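Local coordinates for enoyl-CoA hydratase/carnithine racemase (Magnetospirillum magneticum, PDB 4NEK), which is a putative enoyl-CoA hydratase/carnitine racemase of the crotonase family and may shift double bonds in enoyl-CoA thioesters as a delta(3)-delta(2)-isomerase, at the interface of chains A and B. Coordinates in Å, arbitrary orientation; residue numbers count along the deposited sequence, not the author numbering. Chains: chain A/B, Enoyl-CoA hydratase/carnithine racemase.

Contact 1: the interface of chains A and B. Residues chain A 219-220; chain B 84-85, 88, 137-138.
A:Leu219, on helix 215-230 of one subunit, pushes its forked end between two elements of the other, helix 79-88 and the loop at B:Ala137 and B:Gly138. The two methyls divide the work. CD2 lies against the loop backbone, 3.6 Å from CA of B:Ala137 and 3.5 Å from the amide N of B:Gly138, and it also meets the CG2 methyl of B:Ile84 at 3.9 Å. CD1 turns to the helix and packs 3.8 Å from CG of B:Arg85. The small B:Ala137 and the side-chain-free B:Gly138 suit this place because a branched leucine end can come right up to their main chain. Farther out, the side chains of A:Leu219 and B:Arg85 run past each other in opposite directions. The arginine is extended from CG to NE, which carries its guanidinium back along the leucine, and CB of A:Leu219 sits over one face, toward the rim, 3.6 Å above the plane. At the polar edge NH2 of B:Arg85 donates to the hydroxyl OG1 of A:Thr220 at 2.8 Å, with 151° at the hydrogen and the oxygen tilted 16° from the guanidinium plane. Chi1 of -64° sets OG1 anti to the carbonyl carbon of A:Thr220, where the arginine reaches it. The patch combines apolar packing of the leucine with a hydrogen bond at its edge, and probably helps hold two subunits together in the six-copy assembly of this crotonase-family protein.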
ATOM      1  N   LEU A 219       4.207   9.204  31.050  1.00 28.77           N
ATOM      2  CA  LEU A 219       5.422  10.038  31.062  1.00 29.84           C
ATOM      3  C   LEU A 219       6.182   9.874  32.366  1.00 29.42           C
ATOM      4  O   LEU A 219       7.395   9.711  32.380  1.00 25.15           O
ATOM      5  CB  LEU A 219       5.080  11.504  30.878  1.00 30.10           C
ATOM      6  CG  LEU A 219       4.578  11.848  29.481  1.00 32.93           C
ATOM      7  CD1 LEU A 219       4.146  13.309  29.403  1.00 34.03           C
ATOM      8  CD2 LEU A 219       5.656  11.577  28.451  1.00 34.08           C
ATOM      9  N   THR A 220       5.431   9.882  33.451  1.00 29.59           N
ATOM     10  CA  THR A 220       5.989   9.669  34.756  1.00 30.13           C
ATOM     11  C   THR A 220       6.624   8.291  34.863  1.00 29.77           C
ATOM     12  O   THR A 220       7.748   8.156  35.346  1.00 31.21           O
ATOM     13  CB  THR A 220       4.891   9.831  35.819  1.00 30.88           C
ATOM     14  OG1 THR A 220       4.448  11.181  35.779  1.00 29.20           O
ATOM     15  CG2 THR A 220       5.412   9.536  37.185  1.00 29.50           C
TER
ATOM     16  N   ILE B  84       7.950  18.453  27.029  1.00 29.92           N
ATOM     17  CA  ILE B  84       7.142  17.327  26.588  1.00 32.42           C
ATOM     18  C   ILE B  84       5.753  17.395  27.200  1.00 29.83           C
ATOM     19  O   ILE B  84       4.755  17.266  26.495  1.00 28.56           O
ATOM     20  CB  ILE B  84       7.801  15.992  27.000  1.00 39.79           C
ATOM     21  CG1 ILE B  84       9.136  15.793  26.233  1.00 42.60           C
ATOM     22  CG2 ILE B  84       6.877  14.826  26.710  1.00 38.64           C
ATOM     23  CD1 ILE B  84      10.143  14.870  26.924  1.00 45.13           C
ATOM     24  N   ARG B  85       5.667  17.636  28.505  1.00 29.16           N
ATOM     25  CA  ARG B  85       4.336  17.769  29.136  1.00 30.58           C
ATOM     26  C   ARG B  85       3.551  18.937  28.581  1.00 28.93           C
ATOM     27  O   ARG B  85       2.353  18.822  28.351  1.00 26.87           O
ATOM     28  CB  ARG B  85       4.434  17.851  30.646  1.00 29.82           C
ATOM     29  CG  ARG B  85       4.888  16.521  31.227  1.00 30.65           C
ATOM     30  CD  ARG B  85       5.134  16.584  32.724  1.00 31.72           C
ATOM     31  NE  ARG B  85       5.629  15.297  33.194  1.00 35.97           N
ATOM     32  CZ  ARG B  85       4.878  14.314  33.694  1.00 39.78           C
ATOM     33  NH1 ARG B  85       3.567  14.462  33.837  1.00 41.95           N
ATOM     34  NH2 ARG B  85       5.438  13.159  34.039  1.00 43.31           N
ATOM     35  N   ALA B  88       2.240  17.536  25.166  1.00 32.83           N
ATOM     36  CA  ALA B  88       1.305  16.468  25.391  1.00 30.03           C
ATOM     37  C   ALA B  88       0.005  16.989  25.990  1.00 33.14           C
ATOM     38  O   ALA B  88      -1.044  16.530  25.625  1.00 35.58           O
ATOM     39  CB  ALA B  88       1.895  15.440  26.300  1.00 30.29           C
ATOM     40  N   ALA B 137       8.933  10.482  26.219  1.00 33.43           N
ATOM     41  CA  ALA B 137       7.835  11.193  25.598  1.00 30.57           C
ATOM     42  C   ALA B 137       6.620  10.323  25.287  1.00 28.40           C
ATOM     43  O   ALA B 137       5.785  10.704  24.440  1.00 26.02           O
ATOM     44  CB  ALA B 137       8.301  11.937  24.363  1.00 31.24           C
ATOM     45  N   GLY B 138       6.470   9.216  26.030  1.00 24.30           N
ATOM     46  CA  GLY B 138       5.300   8.350  25.883  1.00 24.15           C
ATOM     47  C   GLY B 138       5.387   7.432  24.683  1.00 23.75           C
ATOM     48  O   GLY B 138       4.414   6.769  24.358  1.00 22.18           O
TER

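Contact 2: the interface of chains A and B. Residues chain A 196-197, 200-201, 204; chain B 129, 133, 157.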
ATOM      1  N   LYS A 196      22.176  -5.918  22.118  1.00 30.03           N
ATOM      2  CA  LYS A 196      21.764  -4.775  22.892  1.00 29.97           C
ATOM      3  C   LYS A 196      21.980  -5.096  24.354  1.00 29.01           C
ATOM      4  O   LYS A 196      22.141  -6.253  24.704  1.00 32.23           O
ATOM      5  CB  LYS A 196      20.285  -4.522  22.731  1.00 30.15           C
ATOM      6  CG  LYS A 196      19.793  -4.364  21.324  1.00 32.74           C
ATOM      7  CD  LYS A 196      20.641  -3.393  20.519  1.00 34.33           C
ATOM      8  CE  LYS A 196      19.834  -2.916  19.335  1.00 33.90           C
ATOM      9  NZ  LYS A 196      20.725  -2.421  18.293  1.00 35.98           N
ATOM     10  N   PRO A 197      21.941  -4.070  25.222  1.00 27.21           N
ATOM     11  CA  PRO A 197      22.080  -4.308  26.628  1.00 27.57           C
ATOM     12  C   PRO A 197      20.827  -4.908  27.212  1.00 25.05           C
ATOM     13  O   PRO A 197      19.818  -4.247  27.307  1.00 22.04           O
ATOM     14  CB  PRO A 197      22.339  -2.902  27.209  1.00 28.68           C
ATOM     15  CG  PRO A 197      21.830  -1.964  26.209  1.00 27.39           C
ATOM     16  CD  PRO A 197      22.031  -2.635  24.898  1.00 28.26           C
ATOM     17  N   ILE A 200      18.444  -3.140  29.904  1.00 30.26           N
ATOM     18  CA  ILE A 200      17.663  -2.060  29.310  1.00 28.13           C
ATOM     19  C   ILE A 200      16.603  -2.574  28.329  1.00 28.23           C
ATOM     20  O   ILE A 200      15.436  -2.141  28.343  1.00 27.92           O
ATOM     21  CB  ILE A 200      18.545  -1.125  28.500  1.00 29.55           C
ATOM     22  CG1 ILE A 200      19.743  -0.666  29.307  1.00 28.57           C
ATOM     23  CG2 ILE A 200      17.722   0.061  28.016  1.00 31.26           C
ATOM     24  CD1 ILE A 200      19.394  -0.009  30.624  1.00 30.12           C
ATOM     25  N   LEU A 201      17.000  -3.493  27.462  1.00 26.68           N
ATOM     26  CA  LEU A 201      16.081  -4.031  26.451  1.00 27.36           C
ATOM     27  C   LEU A 201      14.822  -4.618  27.070  1.00 27.18           C
ATOM     28  O   LEU A 201      13.719  -4.392  26.604  1.00 30.12           O
ATOM     29  CB  LEU A 201      16.776  -5.111  25.630  1.00 26.14           C
ATOM     30  CG  LEU A 201      16.040  -5.511  24.366  1.00 27.03           C
ATOM     31  CD1 LEU A 201      15.716  -4.332  23.453  1.00 26.77           C
ATOM     32  CD2 LEU A 201      16.884  -6.468  23.579  1.00 29.49           C
ATOM     33  N   ILE A 204      12.532  -1.878  28.138  1.00 25.50           N
ATOM     34  CA  ILE A 204      11.840  -1.323  26.988  1.00 27.86           C
ATOM     35  C   ILE A 204      10.647  -2.205  26.591  1.00 24.94           C
ATOM     36  O   ILE A 204       9.554  -1.709  26.386  1.00 24.30           O
ATOM     37  CB  ILE A 204      12.798  -1.132  25.800  1.00 28.44           C
ATOM     38  CG1 ILE A 204      13.740   0.023  26.136  1.00 31.10           C
ATOM     39  CG2 ILE A 204      12.021  -0.792  24.540  1.00 28.66           C
ATOM     40  CD1 ILE A 204      14.794   0.281  25.084  1.00 28.81           C
TER
ATOM     41  N   ILE B 129      17.792   2.572  22.829  1.00 24.74           N
ATOM     42  CA  ILE B 129      18.430   1.312  23.189  1.00 25.05           C
ATOM     43  C   ILE B 129      19.924   1.322  22.933  1.00 29.04           C
ATOM     44  O   ILE B 129      20.702   0.714  23.685  1.00 29.19           O
ATOM     45  CB  ILE B 129      17.791   0.118  22.449  1.00 25.09           C
ATOM     46  CG1 ILE B 129      18.390  -1.218  22.909  1.00 25.54           C
ATOM     47  CG2 ILE B 129      17.953   0.216  20.956  1.00 26.15           C
ATOM     48  CD1 ILE B 129      18.320  -1.458  24.409  1.00 26.38           C
ATOM     49  N   ILE B 133      19.543   3.500  27.152  1.00 34.77           N
ATOM     50  CA  ILE B 133      18.428   4.122  27.831  1.00 36.14           C
ATOM     51  C   ILE B 133      17.086   3.682  27.246  1.00 37.13           C
ATOM     52  O   ILE B 133      17.036   2.945  26.283  1.00 29.55           O
ATOM     53  CB  ILE B 133      18.578   5.639  27.825  1.00 39.13           C
ATOM     54  CG1 ILE B 133      18.595   6.170  26.406  1.00 42.37           C
ATOM     55  CG2 ILE B 133      19.887   6.020  28.517  1.00 43.56           C
ATOM     56  CD1 ILE B 133      18.645   7.684  26.324  1.00 42.68           C
HETATM   57  N   MSE B 157      13.330  -1.459  19.895  1.00 24.85           N
HETATM   58  CA  MSE B 157      14.142  -2.528  20.434  1.00 25.10           C
HETATM   59  C   MSE B 157      15.350  -2.780  19.572  1.00 24.83           C
HETATM   60  O   MSE B 157      16.450  -2.925  20.090  1.00 23.39           O
HETATM   61  CB  MSE B 157      13.286  -3.748  20.633  1.00 28.40           C
HETATM   62  CG  MSE B 157      12.308  -3.551  21.814  1.00 33.09           C
HETATM   63 SE   MSE B 157      11.086  -5.138  22.041  1.00 37.42          SE
HETATM   64  CE  MSE B 157      12.437  -6.520  22.315  1.00 34.56           C
TER
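B:Ile129, from the short 3-10 helix 128-131 of this crotonase-family protein, points its CD1 methyl at the start of helix 198-208 in the other subunit. CD1 of B:Ile129 lies among CD of A:Pro197 at 3.9 Å, CG2 of A:Ile200 and CD1 of A:Ile204, each at 4.0 Å, and the backbone N of A:Leu201. Chi1 of -176° sends the CG1 branch away from the backbone N and toward these partners, while CG2 takes the crowded position between N and the carbonyl carbon. An isoleucine suits the spot, since its longer arm packs against the apolar side chains at the helix start and its shorter one broadens the contact toward the lysine. The aliphatic stem of A:Lys196 crosses B:Ile129 at about a right angle, CG to CG1 at 3.8 Å, so a residue with a charged end serves here through its methylenes. To one side, the selenomethionine B:Met157 lies across A:Leu201, whose CD1 meets its CB at 3.8 Å, and slides past A:Ile204 in the opposite direction. Toward the rim, main-chain oxygens border the carbon surface: the carbonyl O of B:Ile133 faces CG2 of A:Ile200 at 3.4 Å, and that of B:Met157 lies 3.5 Å from CE of A:Lys196.

Contact 3: the interface of chains A and B. Residues chain A 115, 189, 192-193, 196, 201; chain B 157-158.
B:Leu158 and A:Leu193 cross at about a right angle, the CD2 methyl of each meeting that of the other at 3.7 Å. CG of A:Leu193 is equally near the CD2 of B:Leu158, so the methyl of chain B rests against both CG and CD2 of that leucine. In B:Leu158 a chi2 of -180° puts CD1 anti to CA, which carries it out toward A:Leu115 while CD2 branches toward helix 179-194. CD2 also lies against the stem of A:Lys192, which runs straight beyond CG and crosses the leucine nearly perpendicularly, CG to CD2 at 4.1 Å. CD1 turns instead to strand 115-118, meeting CD1 of A:Leu115 at 4.0 Å where those two side chains cross on a slant. A forked leucine fits such a site, since one residue can touch both helix 179-194 and the strand. The CD2 methyl of A:Leu193 also reaches CB of B:Met157, 4.0 Å away, continuing the apolar surface toward A:Leu201. On the polar side, the side-chain amine NZ of A:Lys196 makes a weak hydrogen bond of 3.2 Å to the carbonyl O of B:Leu158; the bend of the lysine chain, chi2 -49°, helps bring the amine over the loop. Together these contacts seat the loop carrying B:Met157 and B:Leu158 on the neighbouring subunit and probably help stabilise the assembly.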
ATOM      1  N   LEU A 115       9.489  -9.749  17.161  1.00 23.09           N
ATOM      2  CA  LEU A 115       9.687  -9.718  15.744  1.00 21.58           C
ATOM      3  C   LEU A 115       9.288 -11.024  15.122  1.00 21.06           C
ATOM      4  O   LEU A 115       9.543 -12.071  15.687  1.00 21.54           O
ATOM      5  CB  LEU A 115      11.136  -9.512  15.418  1.00 23.33           C
ATOM      6  CG  LEU A 115      11.767  -8.236  15.963  1.00 25.92           C
ATOM      7  CD1 LEU A 115      13.274  -8.311  15.721  1.00 27.88           C
ATOM      8  CD2 LEU A 115      11.214  -6.995  15.319  1.00 26.35           C
ATOM      9  N   ALA A 189      18.368 -11.091  13.103  1.00 27.51           N
ATOM     10  CA  ALA A 189      17.582 -10.174  13.925  1.00 28.87           C
ATOM     11  C   ALA A 189      17.674 -10.518  15.427  1.00 26.10           C
ATOM     12  O   ALA A 189      17.798  -9.631  16.258  1.00 23.36           O
ATOM     13  CB  ALA A 189      16.133 -10.199  13.469  1.00 29.56           C
ATOM     14  N   LYS A 192      21.015  -9.329  16.622  1.00 28.31           N
ATOM     15  CA  LYS A 192      21.072  -7.912  16.745  1.00 27.98           C
ATOM     16  C   LYS A 192      20.415  -7.509  18.076  1.00 28.53           C
ATOM     17  O   LYS A 192      20.892  -6.629  18.778  1.00 31.70           O
ATOM     18  CB  LYS A 192      20.438  -7.265  15.525  1.00 28.27           C
ATOM     19  CG  LYS A 192      20.704  -5.803  15.478  1.00 30.97           C
ATOM     20  CD  LYS A 192      20.255  -5.164  14.172  1.00 33.10           C
ATOM     21  CE  LYS A 192      20.384  -3.642  14.304  1.00 34.43           C
ATOM     22  NZ  LYS A 192      20.337  -2.951  12.986  1.00 37.14           N
ATOM     23  N   LEU A 193      19.323  -8.149  18.431  1.00 28.36           N
ATOM     24  CA  LEU A 193      18.714  -7.886  19.723  1.00 28.16           C
ATOM     25  C   LEU A 193      19.598  -8.354  20.875  1.00 29.64           C
ATOM     26  O   LEU A 193      19.704  -7.688  21.910  1.00 27.82           O
ATOM     27  CB  LEU A 193      17.402  -8.615  19.834  1.00 27.53           C
ATOM     28  CG  LEU A 193      16.243  -8.024  19.064  1.00 28.46           C
ATOM     29  CD1 LEU A 193      15.041  -8.970  19.080  1.00 27.04           C
ATOM     30  CD2 LEU A 193      15.834  -6.674  19.635  1.00 28.80           C
ATOM     31  N   LYS A 196      22.176  -5.918  22.118  1.00 30.03           N
ATOM     32  CA  LYS A 196      21.764  -4.775  22.892  1.00 29.97           C
ATOM     33  C   LYS A 196      21.980  -5.096  24.354  1.00 29.01           C
ATOM     34  O   LYS A 196      22.141  -6.253  24.704  1.00 32.23           O
ATOM     35  CB  LYS A 196      20.285  -4.522  22.731  1.00 30.15           C
ATOM     36  CG  LYS A 196      19.793  -4.364  21.324  1.00 32.74           C
ATOM     37  CD  LYS A 196      20.641  -3.393  20.519  1.00 34.33           C
ATOM     38  CE  LYS A 196      19.834  -2.916  19.335  1.00 33.90           C
ATOM     39  NZ  LYS A 196      20.725  -2.421  18.293  1.00 35.98           N
ATOM     40  N   LEU A 201      17.000  -3.493  27.462  1.00 26.68           N
ATOM     41  CA  LEU A 201      16.081  -4.031  26.451  1.00 27.36           C
ATOM     42  C   LEU A 201      14.822  -4.618  27.070  1.00 27.18           C
ATOM     43  O   LEU A 201      13.719  -4.392  26.604  1.00 30.12           O
ATOM     44  CB  LEU A 201      16.776  -5.111  25.630  1.00 26.14           C
ATOM     45  CG  LEU A 201      16.040  -5.511  24.366  1.00 27.03           C
ATOM     46  CD1 LEU A 201      15.716  -4.332  23.453  1.00 26.77           C
ATOM     47  CD2 LEU A 201      16.884  -6.468  23.579  1.00 29.49           C
TER
HETATM   48  N   MSE B 157      13.330  -1.459  19.895  1.00 24.85           N
HETATM   49  CA  MSE B 157      14.142  -2.528  20.434  1.00 25.10           C
HETATM   50  C   MSE B 157      15.350  -2.780  19.572  1.00 24.83           C
HETATM   51  O   MSE B 157      16.450  -2.925  20.090  1.00 23.39           O
HETATM   52  CB  MSE B 157      13.286  -3.748  20.633  1.00 28.40           C
HETATM   53  CG  MSE B 157      12.308  -3.551  21.814  1.00 33.09           C
HETATM   54 SE   MSE B 157      11.086  -5.138  22.041  1.00 37.42          SE
HETATM   55  CE  MSE B 157      12.437  -6.520  22.315  1.00 34.56           C
ATOM     56  N   LEU B 158      15.189  -2.833  18.251  1.00 25.15           N
ATOM     57  CA  LEU B 158      16.327  -2.855  17.342  1.00 24.86           C
ATOM     58  C   LEU B 158      16.975  -1.475  17.236  1.00 24.60           C
ATOM     59  O   LEU B 158      18.097  -1.367  16.787  1.00 28.07           O
ATOM     60  CB  LEU B 158      15.924  -3.310  15.954  1.00 23.47           C
ATOM     61  CG  LEU B 158      15.544  -4.768  15.791  1.00 23.78           C
ATOM     62  CD1 LEU B 158      15.179  -5.051  14.344  1.00 23.89           C
ATOM     63  CD2 LEU B 158      16.676  -5.694  16.190  1.00 24.87           C
TER

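Contact 2 and contact 3 form one continuous surface: the centres of their C-alpha atoms are about 8 Å apart, and they share A:Lys196, A:Leu201 and B:Met157. Contact 1 stands off, its centre about 19 Å from that of contact 2 and about 24 Å from that of contact 3. On chain A the three patches draw mainly on the successive C-terminal helices 179-194, 198-208 and 215-230, with strand 115-118 joining in contact 3, and they meet several separate elements of the neighbour. Such spacing may help fix the relative orientation of the subunits. The interface is not an exact two-fold, and the deposited assembly holds six copies.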